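Long-range contacts in alkaline phosphatase (PDB 7KWD), which probably removes phosphate groups from phosphorylated compounds at alkaline pH, as a homodimeric hydrolase carrying zinc and magnesium ions: residues Ser50-Ala55 against Thr320-Leu325; Asn281-Thr286 against Pro424-Ser429. All blocks are in the same frame, centred on the assembly; numbering follows the deposited sequence.

Interaction 1. Residues Ser50-Ala55 against Thr320-Leu325; sequences SWEDYA and TGVGGL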
ATOM      1  N   SER A  50      -6.980  -0.260   1.770  1.00 19.94           N
ATOM      2  CA  SER A  50      -5.559  -0.210   1.443  1.00 21.40           C
ATOM      3  C   SER A  50      -4.938   1.069   1.964  1.00 22.01           C
ATOM      4  O   SER A  50      -5.637   1.987   2.412  1.00 23.17           O
ATOM      5  CB  SER A  50      -5.372  -0.299  -0.076  1.00 22.29           C
ATOM      6  OG  SER A  50      -5.693   0.925  -0.659  1.00 22.40           O
ATOM      7  N   TRP A  51      -3.600   1.130   1.890  1.00 21.55           N
ATOM      8  CA  TRP A  51      -2.889   2.345   2.270  1.00 21.42           C
ATOM      9  C   TRP A  51      -3.074   3.439   1.235  1.00 21.62           C
ATOM     10  O   TRP A  51      -2.917   4.627   1.559  1.00 22.65           O
ATOM     11  CB  TRP A  51      -1.396   2.038   2.498  1.00 21.46           C
ATOM     12  CG  TRP A  51      -1.180   1.180   3.752  1.00 21.84           C
ATOM     13  CD1 TRP A  51      -0.682  -0.099   3.816  1.00 24.83           C
ATOM     14  CD2 TRP A  51      -1.470   1.564   5.106  1.00 17.32           C
ATOM     15  NE1 TRP A  51      -0.667  -0.531   5.130  1.00 23.43           N
ATOM     16  CE2 TRP A  51      -1.138   0.479   5.933  1.00 22.24           C
ATOM     17  CE3 TRP A  51      -1.973   2.733   5.696  1.00 24.94           C
ATOM     18  CZ2 TRP A  51      -1.290   0.531   7.320  1.00 24.82           C
ATOM     19  CZ3 TRP A  51      -2.114   2.781   7.075  1.00 23.81           C
ATOM     20  CH2 TRP A  51      -1.771   1.683   7.866  1.00 26.85           C
ATOM     21  N   GLU A  52      -3.439   3.098   0.002  1.00 22.33           N
ATOM     22  CA  GLU A  52      -3.789   4.164  -0.927  1.00 20.74           C
ATOM     23  C   GLU A  52      -5.102   4.808  -0.512  1.00 22.74           C
ATOM     24  O   GLU A  52      -5.210   6.033  -0.517  1.00 24.52           O
ATOM     25  CB  GLU A  52      -3.872   3.657  -2.364  1.00 22.38           C
ATOM     26  CG  GLU A  52      -2.596   3.018  -2.892  1.00 24.89           C
ATOM     27  CD  GLU A  52      -1.402   3.975  -3.007  1.00 24.50           C
ATOM     28  OE1 GLU A  52      -0.274   3.467  -3.130  1.00 21.12           O
ATOM     29  OE2 GLU A  52      -1.585   5.217  -2.964  1.00 27.61           O
ATOM     30  N   ASP A  53      -6.104   4.002  -0.113  1.00 22.99           N
ATOM     31  CA  ASP A  53      -7.340   4.593   0.373  1.00 20.83           C
ATOM     32  C   ASP A  53      -7.062   5.519   1.542  1.00 25.11           C
ATOM     33  O   ASP A  53      -7.698   6.574   1.690  1.00 20.68           O
ATOM     34  CB  ASP A  53      -8.363   3.546   0.864  1.00 19.09           C
ATOM     35  CG  ASP A  53      -8.649   2.439  -0.161  1.00 30.24           C
ATOM     36  OD1 ASP A  53      -8.595   2.716  -1.374  1.00 27.44           O
ATOM     37  OD2 ASP A  53      -8.963   1.298   0.260  1.00 21.35           O
ATOM     38  N   TYR A  54      -6.198   5.065   2.453  1.00 23.27           N
ATOM     39  CA  TYR A  54      -5.916   5.849   3.634  1.00 17.76           C
ATOM     40  C   TYR A  54      -5.398   7.228   3.241  1.00 18.39           C
ATOM     41  O   TYR A  54      -5.855   8.244   3.762  1.00 22.23           O
ATOM     42  CB  TYR A  54      -4.905   5.143   4.535  1.00 23.29           C
ATOM     43  CG  TYR A  54      -4.519   6.068   5.659  1.00 19.48           C
ATOM     44  CD1 TYR A  54      -5.353   6.238   6.768  1.00 23.52           C
ATOM     45  CD2 TYR A  54      -3.367   6.828   5.575  1.00 21.08           C
ATOM     46  CE1 TYR A  54      -5.017   7.134   7.796  1.00 21.52           C
ATOM     47  CE2 TYR A  54      -3.021   7.703   6.574  1.00 22.69           C
ATOM     48  CZ  TYR A  54      -3.848   7.878   7.671  1.00 20.97           C
ATOM     49  OH  TYR A  54      -3.473   8.766   8.623  1.00 22.32           O
ATOM     50  N   ALA A  55      -4.428   7.265   2.331  1.00 20.57           N
ATOM     51  CA  ALA A  55      -3.801   8.522   1.946  1.00 18.25           C
ATOM     52  C   ALA A  55      -4.814   9.492   1.350  1.00 25.70           C
ATOM     53  O   ALA A  55      -4.756  10.699   1.619  1.00 21.78           O
ATOM     54  CB  ALA A  55      -2.685   8.246   0.939  1.00 22.91           C
ATOM     55  N   THR A 320      -7.711  -3.888  -1.516  1.00 20.85           N
ATOM     56  CA  THR A 320      -8.465  -4.119  -2.743  1.00 23.90           C
ATOM     57  C   THR A 320      -8.265  -2.959  -3.702  1.00 25.71           C
ATOM     58  O   THR A 320      -8.357  -1.787  -3.311  1.00 23.43           O
ATOM     59  CB  THR A 320      -9.951  -4.320  -2.448  1.00 24.65           C
ATOM     60  OG1 THR A 320     -10.072  -5.466  -1.636  1.00 22.04           O
ATOM     61  CG2 THR A 320     -10.759  -4.526  -3.761  1.00 25.26           C
ATOM     62  N   GLY A 321      -8.024  -3.306  -4.961  1.00 22.65           N
ATOM     63  CA  GLY A 321      -7.797  -2.343  -6.007  1.00 27.72           C
ATOM     64  C   GLY A 321      -6.392  -2.454  -6.555  1.00 24.83           C
ATOM     65  O   GLY A 321      -6.112  -3.363  -7.334  1.00 23.95           O
ATOM     66  N   VAL A 322      -5.474  -1.567  -6.154  1.00 24.88           N
ATOM     67  CA  VAL A 322      -5.707  -0.533  -5.175  1.00 21.68           C
ATOM     68  C   VAL A 322      -5.797   0.792  -5.899  1.00 27.38           C
ATOM     69  O   VAL A 322      -5.199   0.954  -6.981  1.00 25.92           O
ATOM     70  CB  VAL A 322      -4.584  -0.507  -4.106  1.00 21.49           C
ATOM     71  CG1 VAL A 322      -4.614  -1.792  -3.269  1.00 26.44           C
ATOM     72  CG2 VAL A 322      -3.226  -0.287  -4.717  1.00 23.47           C
ATOM     73  N   GLY A 323      -6.524   1.724  -5.284  1.00 25.46           N
ATOM     74  CA  GLY A 323      -6.854   2.996  -5.880  1.00 27.83           C
ATOM     75  C   GLY A 323      -5.971   4.137  -5.405  1.00 27.58           C
ATOM     76  O   GLY A 323      -6.275   4.821  -4.419  1.00 27.37           O
ATOM     77  N   GLY A 324      -4.892   4.381  -6.139  1.00 21.41           N
ATOM     78  CA  GLY A 324      -3.865   5.316  -5.705  1.00 29.33           C
ATOM     79  C   GLY A 324      -3.986   6.675  -6.371  1.00 28.51           C
ATOM     80  O   GLY A 324      -4.139   6.779  -7.599  1.00 25.26           O
ATOM     81  N   LEU A 325      -3.931   7.710  -5.538  1.00 25.49           N
ATOM     82  CA  LEU A 325      -3.707   9.064  -6.024  1.00 27.00           C
ATOM     83  C   LEU A 325      -2.283   9.146  -6.537  1.00 27.79           C
ATOM     84  O   LEU A 325      -1.342   8.888  -5.784  1.00 24.42           O
ATOM     85  CB  LEU A 325      -3.936  10.078  -4.913  1.00 24.75           C
ATOM     86  CG  LEU A 325      -3.839  11.532  -5.387  1.00 29.73           C
ATOM     87  CD1 LEU A 325      -5.113  12.036  -6.140  1.00 27.46           C
ATOM     88  CD2 LEU A 325      -3.566  12.407  -4.155  1.00 27.62           C
TER
HETATM   89  O   HOH W   1      -7.433   0.734  -2.816  1.00 23.41           O
HETATM   90  O   HOH W   2      -3.389   7.070  -2.773  1.00 18.24           O
HETATM   91  O   HOH W   3      -8.839   4.786  -3.233  1.00 25.38           O
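Ser50 meets Val322 through its CB, as Ser50 CB lies 3.6 Å from Val322 CG1, while its hydroxyl is turned to two other tasks. With chi1 at 76°, OG stands between the backbone N and the carbonyl carbon, where it caps helix 51-65: Asp53 N donates to it almost straight, at 168°, and Glu52 N adds a weak bond. The return bond, from Ser50 N to Asp53 OD2 over 2.9 Å, reaches the carboxylate from above its plane and completes a capping box. Ser50 OG also donates to a water held by Asp53 OD1, Thr320 O and Gly323 N, so a buried four-bonded water ties the cap to the strand where direct hydrogen bonds are absent.

Glu52 follows, its side chain crossing that of Val322 at about a right angle. Glu52 CB sits 3.4 Å from Gly323 O, and Glu52 CG touches Val322 CG2 at 3.8 Å. A bend at chi2 brings CD beside Gly324, and Glu52 OE2 stands 3.6 Å from Gly324 CA. A second water joins Glu52 OE2 and O to Leu325 N; OE1 is taken by Thr434 of the second subunit. At Asp53 a third water links OD1 to Gly323 O, and Asn278 donates to OD2.

The axes of residues 51-55 and 323-325 come within 6.9 Å at 43°. Thr320 OG1 hydrogen-bonds to the zinc ligand Asp275, placing it in that site's second shell. Helix 273-280 flanks Asp53 and Thr320, strand 433-434 adjoins Val322, and the second subunit packs against Glu52 and Trp51, placing the contact at the dimer interface.

Interaction 2. Residues Asn281-Thr286 against Pro424-Ser429; sequences NDAGAT and PNIGWS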
ATOM      1  N   ASN A 281     -13.745   0.380  -8.610  1.00 24.68           N
ATOM      2  CA  ASN A 281     -12.741   1.385  -8.983  1.00 25.27           C
ATOM      3  C   ASN A 281     -13.347   2.780  -8.866  1.00 23.87           C
ATOM      4  O   ASN A 281     -13.107   3.629  -9.723  1.00 24.05           O
ATOM      5  CB  ASN A 281     -12.195   1.188 -10.390  1.00 24.16           C
ATOM      6  CG  ASN A 281     -11.161   0.082 -10.495  1.00 27.53           C
ATOM      7  OD1 ASN A 281     -10.489   0.007 -11.508  1.00 26.63           O
ATOM      8  ND2 ASN A 281     -11.057  -0.788  -9.477  1.00 26.07           N
ATOM      9  N   ASP A 282     -14.162   2.993  -7.842  1.00 23.02           N
ATOM     10  CA  ASP A 282     -14.861   4.247  -7.604  1.00 27.37           C
ATOM     11  C   ASP A 282     -14.257   4.930  -6.372  1.00 26.13           C
ATOM     12  O   ASP A 282     -14.695   4.729  -5.234  1.00 24.11           O
ATOM     13  CB  ASP A 282     -16.344   3.989  -7.427  1.00 26.16           C
ATOM     14  CG  ASP A 282     -17.138   5.262  -7.228  1.00 31.50           C
ATOM     15  OD1 ASP A 282     -16.524   6.333  -6.982  1.00 29.26           O
ATOM     16  OD2 ASP A 282     -18.385   5.190  -7.299  1.00 30.44           O
ATOM     17  N   ALA A 283     -13.270   5.797  -6.622  1.00 25.36           N
ATOM     18  CA  ALA A 283     -12.564   6.451  -5.527  1.00 22.07           C
ATOM     19  C   ALA A 283     -13.481   7.285  -4.643  1.00 28.80           C
ATOM     20  O   ALA A 283     -13.250   7.403  -3.426  1.00 25.15           O
ATOM     21  CB  ALA A 283     -11.433   7.316  -6.104  1.00 32.54           C
ATOM     22  N   GLY A 284     -14.520   7.881  -5.228  1.00 27.97           N
ATOM     23  CA  GLY A 284     -15.409   8.717  -4.429  1.00 27.06           C
ATOM     24  C   GLY A 284     -16.281   7.892  -3.501  1.00 28.66           C
ATOM     25  O   GLY A 284     -16.571   8.302  -2.373  1.00 26.25           O
ATOM     26  N   ALA A 285     -16.725   6.728  -3.959  1.00 27.11           N
ATOM     27  CA  ALA A 285     -17.474   5.867  -3.055  1.00 23.15           C
ATOM     28  C   ALA A 285     -16.575   5.317  -1.935  1.00 18.99           C
ATOM     29  O   ALA A 285     -16.981   5.279  -0.767  1.00 23.72           O
ATOM     30  CB  ALA A 285     -18.135   4.730  -3.829  1.00 25.28           C
ATOM     31  N   THR A 286     -15.347   4.931  -2.271  1.00 23.62           N
ATOM     32  CA  THR A 286     -14.405   4.474  -1.253  1.00 22.59           C
ATOM     33  C   THR A 286     -14.192   5.536  -0.192  1.00 20.95           C
ATOM     34  O   THR A 286     -14.227   5.250   1.011  1.00 23.71           O
ATOM     35  CB  THR A 286     -13.078   4.117  -1.902  1.00 25.77           C
ATOM     36  OG1 THR A 286     -13.308   3.095  -2.867  1.00 27.64           O
ATOM     37  CG2 THR A 286     -12.090   3.661  -0.854  1.00 27.15           C
ATOM     38  N   PRO A 424     -10.216  13.004 -11.667  1.00 28.24           N
ATOM     39  CA  PRO A 424      -9.318  12.572 -10.591  1.00 27.12           C
ATOM     40  C   PRO A 424      -8.155  11.742 -11.106  1.00 26.52           C
ATOM     41  O   PRO A 424      -8.349  10.759 -11.811  1.00 33.38           O
ATOM     42  CB  PRO A 424     -10.232  11.755  -9.670  1.00 26.42           C
ATOM     43  CG  PRO A 424     -11.608  12.335  -9.878  1.00 30.51           C
ATOM     44  CD  PRO A 424     -11.634  12.688 -11.372  1.00 30.69           C
ATOM     45  N   ASN A 425      -6.929  12.166 -10.742  1.00 25.11           N
ATOM     46  CA  ASN A 425      -5.717  11.385 -10.940  1.00 25.24           C
ATOM     47  C   ASN A 425      -5.582  10.271  -9.889  1.00 28.47           C
ATOM     48  O   ASN A 425      -4.577  10.161  -9.176  1.00 25.85           O
ATOM     49  CB  ASN A 425      -4.497  12.296 -10.929  1.00 22.99           C
ATOM     50  CG  ASN A 425      -4.457  13.218  -9.735  1.00 26.52           C
ATOM     51  OD1 ASN A 425      -5.398  13.965  -9.475  1.00 26.98           O
ATOM     52  ND2 ASN A 425      -3.355  13.167  -8.993  1.00 27.47           N
ATOM     53  N   ILE A 426      -6.603   9.411  -9.846  1.00 26.86           N
ATOM     54  CA  ILE A 426      -6.617   8.187  -9.038  1.00 27.24           C
ATOM     55  C   ILE A 426      -6.782   7.006  -9.996  1.00 32.05           C
ATOM     56  O   ILE A 426      -7.767   6.928 -10.737  1.00 32.20           O
ATOM     57  CB  ILE A 426      -7.750   8.204  -7.993  1.00 25.57           C
ATOM     58  CG1 ILE A 426      -7.721   9.509  -7.207  1.00 22.86           C
ATOM     59  CG2 ILE A 426      -7.618   7.019  -7.028  1.00 31.43           C
ATOM     60  CD1 ILE A 426      -8.978   9.847  -6.471  1.00 26.71           C
ATOM     61  N   GLY A 427      -5.793   6.115 -10.021  1.00 22.82           N
ATOM     62  CA  GLY A 427      -5.854   4.923 -10.830  1.00 33.66           C
ATOM     63  C   GLY A 427      -5.915   3.680  -9.957  1.00 28.49           C
ATOM     64  O   GLY A 427      -5.849   3.763  -8.732  1.00 28.58           O
ATOM     65  N   TRP A 428      -6.002   2.522 -10.624  1.00 27.51           N
ATOM     66  CA  TRP A 428      -6.351   1.262  -9.970  1.00 23.64           C
ATOM     67  C   TRP A 428      -5.505   0.136 -10.539  1.00 28.60           C
ATOM     68  O   TRP A 428      -5.370   0.019 -11.759  1.00 29.28           O
ATOM     69  CB  TRP A 428      -7.839   0.917 -10.168  1.00 27.63           C
ATOM     70  CG  TRP A 428      -8.680   1.981  -9.660  1.00 27.09           C
ATOM     71  CD1 TRP A 428      -9.031   3.111 -10.315  1.00 29.02           C
ATOM     72  CD2 TRP A 428      -9.270   2.066  -8.360  1.00 26.65           C
ATOM     73  NE1 TRP A 428      -9.813   3.903  -9.511  1.00 28.84           N
ATOM     74  CE2 TRP A 428      -9.973   3.291  -8.301  1.00 24.16           C
ATOM     75  CE3 TRP A 428      -9.279   1.229  -7.247  1.00 23.45           C
ATOM     76  CZ2 TRP A 428     -10.680   3.698  -7.175  1.00 28.67           C
ATOM     77  CZ3 TRP A 428      -9.965   1.642  -6.104  1.00 26.67           C
ATOM     78  CH2 TRP A 428     -10.657   2.870  -6.078  1.00 25.80           C
ATOM     79  N   SER A 429      -4.897  -0.654  -9.646  1.00 26.50           N
ATOM     80  CA  SER A 429      -4.111  -1.798 -10.086  1.00 27.51           C
ATOM     81  C   SER A 429      -5.010  -2.856 -10.736  1.00 25.01           C
ATOM     82  O   SER A 429      -4.577  -3.587 -11.625  1.00 24.76           O
ATOM     83  CB  SER A 429      -3.363  -2.455  -8.921  1.00 29.90           C
ATOM     84  OG  SER A 429      -2.768  -1.538  -8.031  1.00 31.30           O
TER
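Stacking dominates where Asn281 lies over one face of the Trp428 indole. Asn281 CA stands 3.5 Å from the centroid of the Trp428 six-membered ring and 13° off its normal, a CH-pi contact. The side-chain amide lies over the CG-CD2 bond at 12° to the ring plane, ND2 near CD2 and CE3 and OD1 by CB; Asn281 CG, anti to its carbonyl carbon, is 3.2 Å from Trp428 CG. Gln401 binds OD1, and Asn278 O and Ser430 O accept from ND2, which fixes the amide's rotation.

Apolar contacts gather at Ala283, where Ala283 CB meets Ile426 CD1 at 3.5 Å and Trp428 CZ2 at 3.8 Å. An alanine in place of Trp428 would probably leave the Asn281 amide without its stacking partner and open a gap beside Ala283.

Two polar atoms lie at the ring edge, Ala283 N and Thr286 OG1, the latter hydrogen-bonded to Asn278 OD1. No hydrogen bond joins the two segments; Asp282 OD1 caps helix 283-306 by accepting from Ala285 N at 164°, while OD2 forms a salt bridge with Lys373.

Asn281 closes helix 273-280 as the C-prime residue of a Schellman motif, so strand 426-428 packs against the junction of two helices, with helix 406-412 beside Asn281 and strand 310-325 alongside.

How the interactions relate
The centres of interactions 1 and 2 lie 8 Å apart, and neighbouring antiparallel strands join them: Gly324 N to Gly427 O at 2.8 Å and Val322 O to Ser429 N at 3.1 Å are probable backbone hydrogen bonds. Along the chain the segments alternate, 50-55, 281-286, 320-325, 424-429, with helix 283-306 leading into strand 310-325. The strand pair is packed by helix 51-65 in one contact and by the junction of helices 273-280 and 283-306 in the other. Both contacts reach the second subunit. The zinc ligand Asp275 is near both, His433 near interaction 1 and His279 near interaction 2, so both contacts adjoin the dimer interface and residues that bind zinc.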